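Local coordinates for protein laccase (Botrytis aclada, PDB 3SQR) that is a glycosylated multicopper laccase that oxidises hydroquinone-type phenols with dioxygen, consistent with a role in lignin breakdown and detoxification of its products, at residues Ala102-Thr113 against Asp151-Tyr162; Ala279-Val287 against Pro297-Ile305. All coordinates share one frame; numbering follows the deposited sequence.

Contact 1 of 2, residues Ala102-Thr113 against Asp151-Tyr162; sequences ADWGDNLIIHVT and DTLTYKFQVTQY
Leu108 and Phe157 form a hydrogen-bonded pair in the antiparallel strands 107-113 and 152-158, and their side chains belong to the buried, apolar face of the contact. CB of Leu108 sits over one face of the Phe157 ring, and Leu108 CD1 lies 3.7 Å from Phe157 CE2. Ile110 CD1 reaches the far end of this ring, while Val112 CG2 packs obliquely against Tyr155, whose hydroxyl is held by Gln144 and the amide of Ile123. Beyond the seven paired residues of each strand, Val159 N bonds to Asp106 O and Gly105 N to Val159 O; there Tyr162 CD2 lies 3.5 Å above the Trp104 indole plane. The other face is mixed and partly exposed, yet Ile109 CG2 and Thr154 CG2 press to 3.4 Å, closer than usual van der Waals contact. Thr113 OG1 and Thr152 OG1 share a 2.6 Å hydrogen bond. At the imidazole edge, near its plane, His111 ND1 bonds to Thr154 OG1 (2.8 Å, either donating); NE2 bonds to Glu69, and Trp71 stacks on the ring. Gln158, with CG opposite its backbone N (chi1 -167°), sends NE2 straight to Gly105 O (176°). The pairing forms a sheet edge in a cupredoxin-like multicopper oxidase domain.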
loop_
_atom_site.group_PDB
_atom_site.type_symbol
_atom_site.label_atom_id
_atom_site.label_comp_id
_atom_site.label_asym_id
_atom_site.label_seq_id
_atom_site.Cartn_x
_atom_site.Cartn_y
_atom_site.Cartn_z
ATOM N N ALA A 102 -5.196 16.545 0.533
ATOM C CA ALA A 102 -5.558 17.338 -0.589
ATOM C C ALA A 102 -7.004 17.079 -0.918
ATOM O O ALA A 102 -7.657 16.304 -0.252
ATOM C CB ALA A 102 -4.604 17.036 -1.824
ATOM N N ASP A 103 -7.537 17.829 -1.875
ATOM C CA ASP A 103 -8.864 17.604 -2.403
ATOM C C ASP A 103 -8.701 16.984 -3.753
ATOM O O ASP A 103 -7.744 17.244 -4.476
ATOM C CB ASP A 103 -9.644 18.935 -2.610
ATOM C CG ASP A 103 -9.982 19.606 -1.305
ATOM O OD1 ASP A 103 -10.217 18.916 -0.318
ATOM O OD2 ASP A 103 -9.934 20.833 -1.266
ATOM N N TRP A 104 -9.707 16.206 -4.103
ATOM C CA TRP A 104 -9.866 15.638 -5.405
ATOM C C TRP A 104 -9.641 16.735 -6.440
ATOM O O TRP A 104 -10.310 17.777 -6.424
ATOM C CB TRP A 104 -11.286 15.103 -5.455
ATOM C CG TRP A 104 -11.656 14.415 -6.649
ATOM C CD1 TRP A 104 -10.832 13.870 -7.586
ATOM C CD2 TRP A 104 -12.979 14.116 -7.042
ATOM N NE1 TRP A 104 -11.583 13.282 -8.615
ATOM C CE2 TRP A 104 -12.911 13.432 -8.287
ATOM C CE3 TRP A 104 -14.243 14.422 -6.495
ATOM C CZ2 TRP A 104 -14.047 13.051 -8.990
ATOM C CZ3 TRP A 104 -15.386 14.020 -7.197
ATOM C CH2 TRP A 104 -15.277 13.327 -8.417
ATOM N N GLY A 105 -8.712 16.477 -7.357
ATOM C CA GLY A 105 -8.412 17.417 -8.437
ATOM C C GLY A 105 -7.218 18.328 -8.184
ATOM O O GLY A 105 -6.769 18.998 -9.123
ATOM N N ASP A 106 -6.727 18.399 -6.932
ATOM C CA ASP A 106 -5.621 19.249 -6.610
ATOM C C ASP A 106 -4.341 18.747 -7.290
ATOM O O ASP A 106 -4.219 17.549 -7.589
ATOM C CB ASP A 106 -5.370 19.281 -5.108
ATOM C CG ASP A 106 -6.394 20.098 -4.360
ATOM O OD1 ASP A 106 -7.243 20.829 -4.959
ATOM O OD2 ASP A 106 -6.318 20.024 -3.115
ATOM N N ASN A 107 -3.422 19.674 -7.516
ATOM C CA ASN A 107 -2.077 19.352 -8.033
ATOM C C ASN A 107 -1.181 19.401 -6.858
ATOM O O ASN A 107 -1.220 20.386 -6.143
ATOM C CB ASN A 107 -1.697 20.353 -9.117
ATOM C CG ASN A 107 -2.575 20.196 -10.340
ATOM O OD1 ASN A 107 -2.682 19.128 -10.889
ATOM N ND2 ASN A 107 -3.239 21.276 -10.759
ATOM N N LEU A 108 -0.405 18.326 -6.654
ATOM C CA LEU A 108 0.551 18.206 -5.574
ATOM C C LEU A 108 1.935 18.474 -6.134
ATOM O O LEU A 108 2.293 17.951 -7.185
ATOM C CB LEU A 108 0.492 16.838 -4.922
ATOM C CG LEU A 108 -0.914 16.413 -4.466
ATOM C CD1 LEU A 108 -0.820 15.150 -3.556
ATOM C CD2 LEU A 108 -1.731 17.560 -3.809
ATOM N N ILE A 109 2.697 19.255 -5.405
ATOM C CA ILE A 109 4.131 19.439 -5.612
ATOM C C ILE A 109 4.812 19.005 -4.328
ATOM O O ILE A 109 4.616 19.648 -3.287
ATOM C CB ILE A 109 4.425 20.894 -5.887
ATOM C CG1 ILE A 109 3.646 21.348 -7.119
ATOM C CG2 ILE A 109 5.933 21.078 -6.100
ATOM C CD1 ILE A 109 3.800 22.823 -7.391
ATOM N N ILE A 110 5.560 17.911 -4.375
ATOM C CA ILE A 110 6.150 17.374 -3.165
ATOM C C ILE A 110 7.656 17.290 -3.354
ATOM O O ILE A 110 8.140 16.462 -4.070
ATOM C CB ILE A 110 5.608 16.026 -2.801
ATOM C CG1 ILE A 110 4.056 16.081 -2.823
ATOM C CG2 ILE A 110 6.249 15.541 -1.452
ATOM C CD1 ILE A 110 3.349 14.742 -2.890
ATOM N N HIS A 111 8.354 18.217 -2.728
ATOM C CA HIS A 111 9.810 18.270 -2.757
ATOM C C HIS A 111 10.379 17.293 -1.788
ATOM O O HIS A 111 10.203 17.476 -0.577
ATOM C CB HIS A 111 10.331 19.658 -2.399
ATOM C CG HIS A 111 9.643 20.768 -3.123
ATOM N ND1 HIS A 111 10.024 21.177 -4.384
ATOM C CD2 HIS A 111 8.623 21.579 -2.758
ATOM C CE1 HIS A 111 9.243 22.169 -4.777
ATOM N NE2 HIS A 111 8.396 22.447 -3.804
ATOM N N VAL A 112 11.026 16.239 -2.297
ATOM C CA VAL A 112 11.534 15.168 -1.461
ATOM C C VAL A 112 13.032 15.254 -1.455
ATOM O O VAL A 112 13.685 14.969 -2.469
ATOM C CB VAL A 112 11.119 13.781 -1.909
ATOM C CG1 VAL A 112 11.702 12.732 -0.991
ATOM C CG2 VAL A 112 9.524 13.680 -1.855
ATOM N N THR A 113 13.564 15.553 -0.283
ATOM C CA THR A 113 15.036 15.605 -0.107
ATOM C C THR A 113 15.495 14.412 0.660
ATOM O O THR A 113 14.945 14.080 1.731
ATOM C CB THR A 113 15.446 16.890 0.647
ATOM O OG1 THR A 113 14.997 18.072 -0.071
ATOM C CG2 THR A 113 16.996 16.895 0.883
ATOM N N ASP A 151 20.340 14.797 -2.437
ATOM C CA ASP A 151 19.645 15.315 -3.549
ATOM C C ASP A 151 18.137 15.490 -3.180
ATOM O O ASP A 151 17.651 14.921 -2.192
ATOM C CB ASP A 151 19.802 14.391 -4.731
ATOM C CG ASP A 151 19.456 15.039 -6.030
ATOM O OD1 ASP A 151 19.338 16.280 -6.082
ATOM O OD2 ASP A 151 19.311 14.302 -7.048
ATOM N N THR A 152 17.466 16.248 -4.018
ATOM C CA THR A 152 16.043 16.517 -3.973
ATOM C C THR A 152 15.382 16.163 -5.301
ATOM O O THR A 152 15.916 16.480 -6.381
ATOM C CB THR A 152 15.756 17.981 -3.584
ATOM O OG1 THR A 152 16.346 18.219 -2.293
ATOM C CG2 THR A 152 14.194 18.258 -3.567
ATOM N N LEU A 153 14.191 15.548 -5.208
ATOM C CA LEU A 153 13.379 15.312 -6.358
ATOM C C LEU A 153 12.037 15.850 -6.013
ATOM O O LEU A 153 11.521 15.456 -4.993
ATOM C CB LEU A 153 13.239 13.837 -6.651
ATOM C CG LEU A 153 12.364 13.492 -7.842
ATOM C CD1 LEU A 153 12.648 14.276 -9.182
ATOM C CD2 LEU A 153 12.409 11.951 -8.020
ATOM N N THR A 154 11.519 16.690 -6.902
ATOM C CA THR A 154 10.154 17.257 -6.744
ATOM C C THR A 154 9.156 16.431 -7.543
ATOM O O THR A 154 9.124 16.452 -8.755
ATOM C CB THR A 154 10.124 18.722 -7.144
ATOM O OG1 THR A 154 11.074 19.432 -6.323
ATOM C CG2 THR A 154 8.664 19.323 -6.952
ATOM N N TYR A 155 8.280 15.745 -6.826
ATOM C CA TYR A 155 7.236 14.970 -7.450
ATOM C C TYR A 155 6.068 15.892 -7.718
ATOM O O TYR A 155 5.718 16.711 -6.889
ATOM C CB TYR A 155 6.830 13.818 -6.552
ATOM C CG TYR A 155 7.911 12.755 -6.324
ATOM C CD1 TYR A 155 8.944 12.910 -5.389
ATOM C CD2 TYR A 155 7.904 11.596 -7.051
ATOM C CE1 TYR A 155 9.885 11.941 -5.169
ATOM C CE2 TYR A 155 8.816 10.637 -6.842
ATOM C CZ TYR A 155 9.827 10.778 -5.924
ATOM O OH TYR A 155 10.732 9.745 -5.731
ATOM N N LYS A 156 5.525 15.776 -8.911
ATOM C CA LYS A 156 4.362 16.519 -9.308
ATOM C C LYS A 156 3.323 15.657 -9.890
ATOM O O LYS A 156 3.578 14.984 -10.895
ATOM C CB LYS A 156 4.795 17.613 -10.318
ATOM C CG LYS A 156 5.729 18.662 -9.709
ATOM C CD LYS A 156 6.003 19.796 -10.769
ATOM C CE LYS A 156 6.969 20.876 -10.252
ATOM N NZ LYS A 156 6.747 22.217 -11.003
ATOM N N PHE A 157 2.073 15.711 -9.363
ATOM C CA PHE A 157 1.051 14.963 -9.921
ATOM C C PHE A 157 -0.261 15.523 -9.473
ATOM O O PHE A 157 -0.295 16.241 -8.477
ATOM C CB PHE A 157 1.133 13.466 -9.612
ATOM C CG PHE A 157 1.223 13.141 -8.164
ATOM C CD1 PHE A 157 2.448 13.075 -7.539
ATOM C CD2 PHE A 157 0.087 12.921 -7.396
ATOM C CE1 PHE A 157 2.570 12.740 -6.195
ATOM C CE2 PHE A 157 0.230 12.600 -6.024
ATOM C CZ PHE A 157 1.501 12.489 -5.448
ATOM N N GLN A 158 -1.260 15.304 -10.294
ATOM C CA GLN A 158 -2.624 15.580 -9.901
ATOM C C GLN A 158 -3.244 14.414 -9.201
ATOM O O GLN A 158 -3.084 13.240 -9.595
ATOM C CB GLN A 158 -3.513 15.961 -11.107
ATOM C CG GLN A 158 -4.827 16.547 -10.740
ATOM C CD GLN A 158 -5.565 17.088 -11.943
ATOM O OE1 GLN A 158 -5.363 16.591 -13.061
ATOM N NE2 GLN A 158 -6.462 18.090 -11.721
ATOM N N VAL A 159 -4.133 14.715 -8.231
ATOM C CA VAL A 159 -4.881 13.604 -7.680
ATOM C C VAL A 159 -6.236 13.567 -8.370
ATOM O O VAL A 159 -7.052 14.506 -8.294
ATOM C CB VAL A 159 -5.015 13.637 -6.147
ATOM C CG1 VAL A 159 -3.663 13.255 -5.492
ATOM C CG2 VAL A 159 -5.507 15.061 -5.610
ATOM N N THR A 160 -6.424 12.514 -9.141
ATOM C CA THR A 160 -7.619 12.366 -9.961
ATOM C C THR A 160 -8.502 11.263 -9.343
ATOM O O THR A 160 -9.301 10.612 -9.992
ATOM C CB THR A 160 -7.196 11.988 -11.393
ATOM O OG1 THR A 160 -6.511 10.725 -11.371
ATOM C CG2 THR A 160 -6.248 13.032 -11.933
ATOM N N GLN A 161 -8.278 11.035 -8.049
ATOM C CA GLN A 161 -8.896 9.997 -7.260
ATOM C C GLN A 161 -9.128 10.643 -5.877
ATOM O O GLN A 161 -8.490 11.638 -5.531
ATOM C CB GLN A 161 -7.968 8.784 -7.059
ATOM C CG GLN A 161 -7.678 8.048 -8.311
ATOM C CD GLN A 161 -6.435 7.261 -8.172
ATOM O OE1 GLN A 161 -5.303 7.824 -8.312
ATOM N NE2 GLN A 161 -6.588 5.974 -7.917
ATOM N N TYR A 162 -10.015 10.022 -5.113
ATOM C CA TYR A 162 -10.327 10.467 -3.758
ATOM C C TYR A 162 -10.466 9.275 -2.842
ATOM O O TYR A 162 -10.856 8.173 -3.238
ATOM C CB TYR A 162 -11.535 11.421 -3.730
ATOM C CG TYR A 162 -12.778 10.812 -4.276
ATOM C CD1 TYR A 162 -13.653 10.098 -3.440
ATOM C CD2 TYR A 162 -13.063 10.877 -5.638
ATOM C CE1 TYR A 162 -14.790 9.481 -3.977
ATOM C CE2 TYR A 162 -14.161 10.257 -6.170
ATOM C CZ TYR A 162 -15.036 9.566 -5.338
ATOM O OH TYR A 162 -16.167 8.974 -5.821
HETATM O O HOH W 1 -10.789 12.547 -11.235
#

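Contact 2 of 2, residues Ala279-Val287 against Pro297-Ile305; sequences AIDNHTLTV and PYTTDTLLI. With MAN (alpha-D-mannopyranose), chain L.
Leu285 and Thr300 form a hydrogen-bonded pair in the antiparallel beta hairpin of strands 285-290 and 293-300, part of a cupredoxin-like domain. Two backbone bonds join this pair, and Val287 N reaches Tyr298 O at 2.7 Å; the return bond from Tyr298 N is weak.

Val287 carries much of the side-chain packing. Its CB stands over the face of the Tyr298 ring, 3.5 Å from Tyr298 CE1. CG1 lies farther out near the same CE1. With CG1 anti to the backbone N (chi1 -168°), CG2 falls opposite the carbonyl carbon; it forms a CH-pi contact 3.9 Å from the ring centroid and also touches Thr300 CG2 at 3.6 Å. The Tyr298 ring thus lies alongside the valine, its hydroxyl bonded to Glu371, while C1 of a mannose of a protein-attached glycan approaches it obliquely, 3.6 Å from CD2.

On the same face, Leu285 CD1 packs on Leu303 CB, and the side chains of strand 310-316 continue this apolar layer. The face bearing Thr286 and Thr299 is more exposed: Thr286 CG2 rests on Pro297 CB, and Thr284 CG2 on Thr299 CB.

Past Thr284 the strands part, and a type II turn from Ile280 to His283 swings the first segment away. His283 ND1 holds Asp281 O almost in its ring plane while NE2 bonds to Tyr349 OH, so both ring nitrogens are held. Ala279 CB returns to lie against Asp301 O. Water bridges the two segments here: one molecule accepts from Ile280 N, is within bonding distance of His283 O, and lies 2.8 Å from Asp301 O.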
loop_
_atom_site.group_PDB
_atom_site.type_symbol
_atom_site.label_atom_id
_atom_site.label_comp_id
_atom_site.label_asym_id
_atom_site.label_seq_id
_atom_site.Cartn_x
_atom_site.Cartn_y
_atom_site.Cartn_z
ATOM N N ALA A 279 -11.134 -5.043 13.993
ATOM C CA ALA A 279 -12.459 -5.129 14.653
ATOM C C ALA A 279 -12.432 -4.164 15.806
ATOM O O ALA A 279 -11.356 -3.855 16.337
ATOM C CB ALA A 279 -12.727 -6.582 15.110
ATOM N N ILE A 280 -13.604 -3.660 16.166
ATOM C CA ILE A 280 -13.776 -2.827 17.359
ATOM C C ILE A 280 -14.872 -3.555 18.132
ATOM O O ILE A 280 -15.973 -3.703 17.628
ATOM C CB ILE A 280 -14.212 -1.409 17.034
ATOM C CG1 ILE A 280 -13.188 -0.734 16.105
ATOM C CG2 ILE A 280 -14.439 -0.581 18.323
ATOM C CD1 ILE A 280 -13.644 0.665 15.634
ATOM N N ASP A 281 -14.544 -4.063 19.289
ATOM C CA ASP A 281 -15.515 -4.839 20.051
ATOM C C ASP A 281 -16.822 -4.084 20.193
ATOM O O ASP A 281 -16.863 -2.893 20.497
ATOM C CB ASP A 281 -14.994 -5.133 21.450
ATOM C CG ASP A 281 -13.821 -6.048 21.470
ATOM O OD1 ASP A 281 -13.371 -6.567 20.407
ATOM O OD2 ASP A 281 -13.320 -6.258 22.597
ATOM N N ASN A 282 -17.897 -4.830 19.976
ATOM C CA ASN A 282 -19.260 -4.371 20.129
ATOM C C ASN A 282 -19.638 -3.236 19.190
ATOM O O ASN A 282 -20.636 -2.583 19.391
ATOM C CB ASN A 282 -19.531 -3.991 21.577
ATOM C CG ASN A 282 -21.001 -4.029 21.911
ATOM O OD1 ASN A 282 -21.503 -3.075 22.478
ATOM N ND2 ASN A 282 -21.703 -5.128 21.534
ATOM N N HIS A 283 -18.844 -3.047 18.119
ATOM C CA HIS A 283 -19.176 -2.062 17.102
ATOM C C HIS A 283 -19.183 -2.732 15.727
ATOM O O HIS A 283 -18.570 -3.766 15.503
ATOM C CB HIS A 283 -18.194 -0.872 17.165
ATOM C CG HIS A 283 -18.333 -0.007 18.385
ATOM N ND1 HIS A 283 -17.927 -0.401 19.646
ATOM C CD2 HIS A 283 -18.826 1.242 18.524
ATOM C CE1 HIS A 283 -18.161 0.586 20.495
ATOM N NE2 HIS A 283 -18.694 1.596 19.838
ATOM N N THR A 284 -20.011 -2.170 14.874
ATOM C CA THR A 284 -20.187 -2.608 13.524
ATOM C C THR A 284 -19.428 -1.620 12.633
ATOM O O THR A 284 -19.414 -0.395 12.822
ATOM C CB THR A 284 -21.669 -2.606 13.140
ATOM O OG1 THR A 284 -22.345 -3.567 13.990
ATOM C CG2 THR A 284 -21.846 -3.050 11.721
ATOM N N LEU A 285 -18.754 -2.203 11.695
ATOM C CA LEU A 285 -18.081 -1.405 10.688
ATOM C C LEU A 285 -18.946 -1.346 9.453
ATOM O O LEU A 285 -19.302 -2.391 8.931
ATOM C CB LEU A 285 -16.743 -2.045 10.352
ATOM C CG LEU A 285 -15.799 -2.457 11.484
ATOM C CD1 LEU A 285 -14.551 -3.133 10.855
ATOM C CD2 LEU A 285 -15.346 -1.314 12.387
ATOM N N THR A 286 -19.240 -0.159 8.964
ATOM C CA THR A 286 -19.855 0.001 7.661
ATOM C C THR A 286 -18.743 0.362 6.656
ATOM O O THR A 286 -18.203 1.446 6.690
ATOM C CB THR A 286 -20.887 1.047 7.652
ATOM O OG1 THR A 286 -21.951 0.638 8.532
ATOM C CG2 THR A 286 -21.478 1.192 6.259
ATOM N N VAL A 287 -18.438 -0.592 5.816
ATOM C CA VAL A 287 -17.337 -0.466 4.873
ATOM C C VAL A 287 -17.821 0.368 3.671
ATOM O O VAL A 287 -18.797 0.003 2.998
ATOM C CB VAL A 287 -16.836 -1.795 4.449
ATOM C CG1 VAL A 287 -15.424 -1.619 3.665
ATOM C CG2 VAL A 287 -16.636 -2.789 5.582
ATOM N N PRO A 297 -22.039 0.469 0.493
ATOM C CA PRO A 297 -21.743 0.110 1.882
ATOM C C PRO A 297 -22.241 -1.282 2.296
ATOM O O PRO A 297 -23.324 -1.710 1.879
ATOM C CB PRO A 297 -22.460 1.189 2.675
ATOM C CG PRO A 297 -22.542 2.378 1.722
ATOM C CD PRO A 297 -22.723 1.771 0.387
ATOM N N TYR A 298 -21.444 -1.986 3.094
ATOM C CA TYR A 298 -21.825 -3.215 3.724
ATOM C C TYR A 298 -21.308 -3.219 5.150
ATOM O O TYR A 298 -20.365 -2.485 5.522
ATOM C CB TYR A 298 -21.384 -4.441 2.950
ATOM C CG TYR A 298 -19.905 -4.809 3.101
ATOM C CD1 TYR A 298 -18.954 -4.205 2.312
ATOM C CD2 TYR A 298 -19.502 -5.754 4.019
ATOM C CE1 TYR A 298 -17.627 -4.554 2.421
ATOM C CE2 TYR A 298 -18.157 -6.119 4.141
ATOM C CZ TYR A 298 -17.236 -5.500 3.288
ATOM O OH TYR A 298 -15.911 -5.809 3.347
ATOM N N THR A 299 -21.989 -3.983 5.991
ATOM C CA THR A 299 -21.612 -4.031 7.393
ATOM C C THR A 299 -20.893 -5.326 7.695
ATOM O O THR A 299 -21.155 -6.395 7.129
ATOM C CB THR A 299 -22.841 -3.850 8.313
ATOM O OG1 THR A 299 -23.839 -4.794 7.939
ATOM C CG2 THR A 299 -23.387 -2.466 8.204
ATOM N N THR A 300 -19.922 -5.219 8.585
ATOM C CA THR A 300 -19.132 -6.340 8.968
ATOM C C THR A 300 -18.656 -6.106 10.395
ATOM O O THR A 300 -18.484 -4.963 10.806
ATOM C CB THR A 300 -17.930 -6.564 7.984
ATOM O OG1 THR A 300 -17.342 -7.806 8.302
ATOM C CG2 THR A 300 -16.881 -5.370 8.099
ATOM N N ASP A 301 -18.452 -7.184 11.138
ATOM C CA ASP A 301 -17.878 -7.092 12.484
ATOM C C ASP A 301 -16.358 -7.065 12.494
ATOM O O ASP A 301 -15.747 -6.621 13.478
ATOM C CB ASP A 301 -18.322 -8.301 13.337
ATOM C CG ASP A 301 -19.787 -8.251 13.697
ATOM O OD1 ASP A 301 -20.310 -7.145 13.987
ATOM O OD2 ASP A 301 -20.397 -9.343 13.682
ATOM N N THR A 302 -15.772 -7.621 11.447
ATOM C CA THR A 302 -14.311 -7.672 11.338
ATOM C C THR A 302 -13.956 -7.398 9.893
ATOM O O THR A 302 -14.793 -7.534 9.008
ATOM C CB THR A 302 -13.693 -8.971 11.806
ATOM O OG1 THR A 302 -13.814 -9.951 10.797
ATOM C CG2 THR A 302 -14.327 -9.480 13.103
ATOM N N LEU A 303 -12.711 -7.020 9.642
ATOM C CA LEU A 303 -12.365 -6.536 8.281
ATOM C C LEU A 303 -10.941 -7.013 7.961
ATOM O O LEU A 303 -9.945 -6.562 8.608
ATOM C CB LEU A 303 -12.458 -5.027 8.299
ATOM C CG LEU A 303 -12.214 -4.224 7.019
ATOM C CD1 LEU A 303 -12.947 -4.822 5.846
ATOM C CD2 LEU A 303 -12.558 -2.764 7.208
ATOM N N LEU A 304 -10.863 -7.938 7.007
ATOM C CA LEU A 304 -9.638 -8.557 6.579
ATOM C C LEU A 304 -8.892 -7.515 5.756
ATOM O O LEU A 304 -9.488 -6.919 4.873
ATOM C CB LEU A 304 -9.885 -9.803 5.760
ATOM C CG LEU A 304 -10.501 -10.995 6.528
ATOM C CD1 LEU A 304 -11.139 -11.999 5.529
ATOM C CD2 LEU A 304 -9.425 -11.643 7.349
ATOM N N ILE A 305 -7.622 -7.297 6.063
ATOM C CA ILE A 305 -6.882 -6.243 5.361
ATOM C C ILE A 305 -5.506 -6.735 5.092
ATOM O O ILE A 305 -4.697 -7.028 6.018
ATOM C CB ILE A 305 -6.763 -4.894 6.122
ATOM C CG1 ILE A 305 -8.072 -4.438 6.756
ATOM C CG2 ILE A 305 -6.173 -3.792 5.170
ATOM C CD1 ILE A 305 -7.932 -3.188 7.631
HETATM C C1 MAN L . -19.997 -8.838 2.145
HETATM C C2 MAN L . -20.020 -9.697 3.403
HETATM C C3 MAN L . -20.080 -11.180 3.068
HETATM C C4 MAN L . -21.263 -11.445 2.134
HETATM C C5 MAN L . -21.135 -10.546 0.897
HETATM C C6 MAN L . -22.347 -10.723 -0.028
HETATM O O2 MAN L . -21.124 -9.274 4.195
HETATM O O3 MAN L . -20.098 -11.936 4.282
HETATM O O4 MAN L . -21.218 -12.777 1.715
HETATM O O5 MAN L . -21.072 -9.174 1.277
HETATM O O6 MAN L . -23.505 -10.312 0.708
HETATM O O HOH W 2 -15.934 -3.998 14.494
HETATM O O HOH W 3 -16.128 -6.805 16.468
#

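After strands 67-79 and 86-91, the chain forms strands 100-103 and 107-114, runs through 123-125, and comes back along 152-158, where contact 1 closes a loop of 37 intervening residues. Contact 2 closes much later and over a shorter span, nine residues between its segments, most of them in the strands of the hairpin itself. The two are in series, without nesting or crossing, and fall in the first and second multicopper oxidase domains. Contact 1 ties an edge strand to its beta-sheet, and its 102-103 end belongs to a second one; contact 2 likewise spans two beta-sheets of the second domain. Their centres are 32 Å apart, and their nearest atoms about 12 Å.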